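Local coordinates for probable transcriptional regulator, ArsR family protein (Rhodococcus sp. RHA1, PDB 3F6O) that probably acts as a DNA-binding transcription factor of the ArsR family, built around a helix-turn-helix domain and assembled as a dimer, at residues L24-L27 / P31-V34. Numbering follows the deposited sequence.
Sequences LGRL and PATV
The guanidinium of Arg26 is held at its two terminal nitrogens: NH1 donates a hydrogen bond to the carbonyl of Gly30, and NH2 forms a salt bridge with OE2 of Glu36 on helix 34-38. Held this way, the group lies against Pro31 and Ala32. Its NH2 comes to 3.7 Å from Ala32 CB, and that methyl sits 3.6 Å above the guanidinium plane, displaced toward the rim, so one face is partly roofed by an apolar group. Pro31 O approaches obliquely, 3.5 Å from Arg26 NH2, an electrostatic neighbour rather than a bonded one. The side chain gets there by leaving the helix with CG anti to the backbone N (chi1 169°) and then bending at chi2 (63°), which swings the charged end toward the strand.

Leu27, one residue on, supplies the apolar part of the contact. Only CD2 of its two methyls does the touching, reaching Ala32 CB at 4.0 Å. The same methyl also lies against the backbone, 3.8 Å from Ala32 N and a little farther from Pro31 CA. Ala32 CB is thus shared, meeting the Leu27 methyl as well as the guanidinium face. Leu37 touches Arg26, Leu27 and Ala32 alike, while Ile61 and Ile74 meet Leu27 from the sheet.

Topologically, the contact packs the end of helix 18-28 against strand 32-33 across the three residues between them; this edge strand pairs through Ala32 with Cys72 in the winged helix-turn-helix fold. Leu27 and Ala32 thus make an apolar contact, to which the guanidinium adds a methyl over its face and a loose approach to Pro31 O without hydrogen-bond geometry; the Glu36 carboxylate probably offsets part of the charge that Arg26 brings to this largely apolar junction.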
ATOM      1  N   LEU A  24     -11.434   7.184  -2.256  1.00 15.32           N
ATOM      2  CA  LEU A  24     -10.765   7.870  -1.148  1.00 15.94           C
ATOM      3  C   LEU A  24     -10.421   9.333  -1.524  1.00 16.96           C
ATOM      4  O   LEU A  24     -10.554  10.233  -0.702  1.00 17.02           O
ATOM      5  CB  LEU A  24      -9.518   7.122  -0.685  1.00 15.54           C
ATOM      6  CG  LEU A  24      -9.797   5.804   0.046  1.00 15.05           C
ATOM      7  CD1 LEU A  24      -8.470   5.086   0.321  1.00 15.66           C
ATOM      8  CD2 LEU A  24     -10.632   6.065   1.337  1.00 15.50           C
ATOM      9  N   GLY A  25     -10.007   9.541  -2.771  1.00 18.05           N
ATOM     10  CA  GLY A  25      -9.716  10.895  -3.292  1.00 18.80           C
ATOM     11  C   GLY A  25     -10.944  11.780  -3.186  1.00 19.24           C
ATOM     12  O   GLY A  25     -10.857  12.915  -2.739  1.00 21.08           O
ATOM     13  N   ARG A  26     -12.107  11.241  -3.533  1.00 19.39           N
ATOM     14  CA  ARG A  26     -13.342  11.969  -3.414  1.00 19.65           C
ATOM     15  C   ARG A  26     -13.698  12.251  -1.957  1.00 18.73           C
ATOM     16  O   ARG A  26     -14.098  13.373  -1.622  1.00 19.10           O
ATOM     17  CB  ARG A  26     -14.489  11.238  -4.148  1.00 19.46           C
ATOM     18  CG  ARG A  26     -15.886  11.794  -3.855  1.00 22.12           C
ATOM     19  CD  ARG A  26     -16.071  13.288  -4.322  1.00 25.26           C
ATOM     20  NE  ARG A  26     -17.382  13.798  -3.931  1.00 28.70           N
ATOM     21  CZ  ARG A  26     -17.712  14.147  -2.688  1.00 32.32           C
ATOM     22  NH1 ARG A  26     -16.823  14.054  -1.693  1.00 31.44           N
ATOM     23  NH2 ARG A  26     -18.933  14.591  -2.437  1.00 33.69           N
ATOM     24  N   LEU A  27     -13.598  11.234  -1.097  1.00 17.28           N
ATOM     25  CA  LEU A  27     -13.958  11.402   0.306  1.00 17.34           C
ATOM     26  C   LEU A  27     -13.002  12.321   1.067  1.00 18.05           C
ATOM     27  O   LEU A  27     -13.348  12.863   2.130  1.00 18.07           O
ATOM     28  CB  LEU A  27     -14.149  10.043   1.003  1.00 16.18           C
ATOM     29  CG  LEU A  27     -15.390   9.262   0.505  1.00 15.17           C
ATOM     30  CD1 LEU A  27     -15.342   7.859   1.113  1.00 13.90           C
ATOM     31  CD2 LEU A  27     -16.664   9.986   0.888  1.00 15.68           C
ATOM     32  N   PRO A  31     -17.722  14.206   2.913  1.00 21.13           N
ATOM     33  CA  PRO A  31     -18.554  12.983   2.864  1.00 20.61           C
ATOM     34  C   PRO A  31     -19.465  12.920   1.630  1.00 20.85           C
ATOM     35  O   PRO A  31     -19.652  13.940   0.928  1.00 19.57           O
ATOM     36  CB  PRO A  31     -19.382  13.076   4.154  1.00 20.16           C
ATOM     37  CG  PRO A  31     -19.497  14.629   4.384  1.00 20.65           C
ATOM     38  CD  PRO A  31     -18.129  15.114   4.012  1.00 21.02           C
ATOM     39  N   ALA A  32     -20.049  11.742   1.399  1.00 20.58           N
ATOM     40  CA  ALA A  32     -20.852  11.475   0.210  1.00 21.26           C
ATOM     41  C   ALA A  32     -21.667  10.208   0.421  1.00 21.30           C
ATOM     42  O   ALA A  32     -21.333   9.377   1.275  1.00 22.39           O
ATOM     43  CB  ALA A  32     -19.924  11.325  -1.029  1.00 19.98           C
ATOM     44  N   THR A  33     -22.740  10.052  -0.345  1.00 20.86           N
ATOM     45  CA  THR A  33     -23.505   8.815  -0.353  1.00 20.20           C
ATOM     46  C   THR A  33     -22.865   7.815  -1.330  1.00 20.37           C
ATOM     47  O   THR A  33     -22.123   8.208  -2.223  1.00 19.97           O
ATOM     48  CB  THR A  33     -24.964   9.034  -0.798  1.00 20.89           C
ATOM     49  OG1 THR A  33     -24.989   9.451  -2.171  1.00 20.80           O
ATOM     50  CG2 THR A  33     -25.650  10.077   0.080  1.00 22.51           C
ATOM     51  N   VAL A  34     -23.140   6.533  -1.143  1.00 20.31           N
ATOM     52  CA  VAL A  34     -22.697   5.507  -2.093  1.00 21.98           C
ATOM     53  C   VAL A  34     -23.136   5.819  -3.539  1.00 22.67           C
ATOM     54  O   VAL A  34     -22.350   5.663  -4.474  1.00 23.25           O
ATOM     55  CB  VAL A  34     -23.181   4.095  -1.645  1.00 22.32           C
ATOM     56  CG1 VAL A  34     -23.045   3.060  -2.788  1.00 24.60           C
ATOM     57  CG2 VAL A  34     -22.430   3.645  -0.385  1.00 22.74           C
TER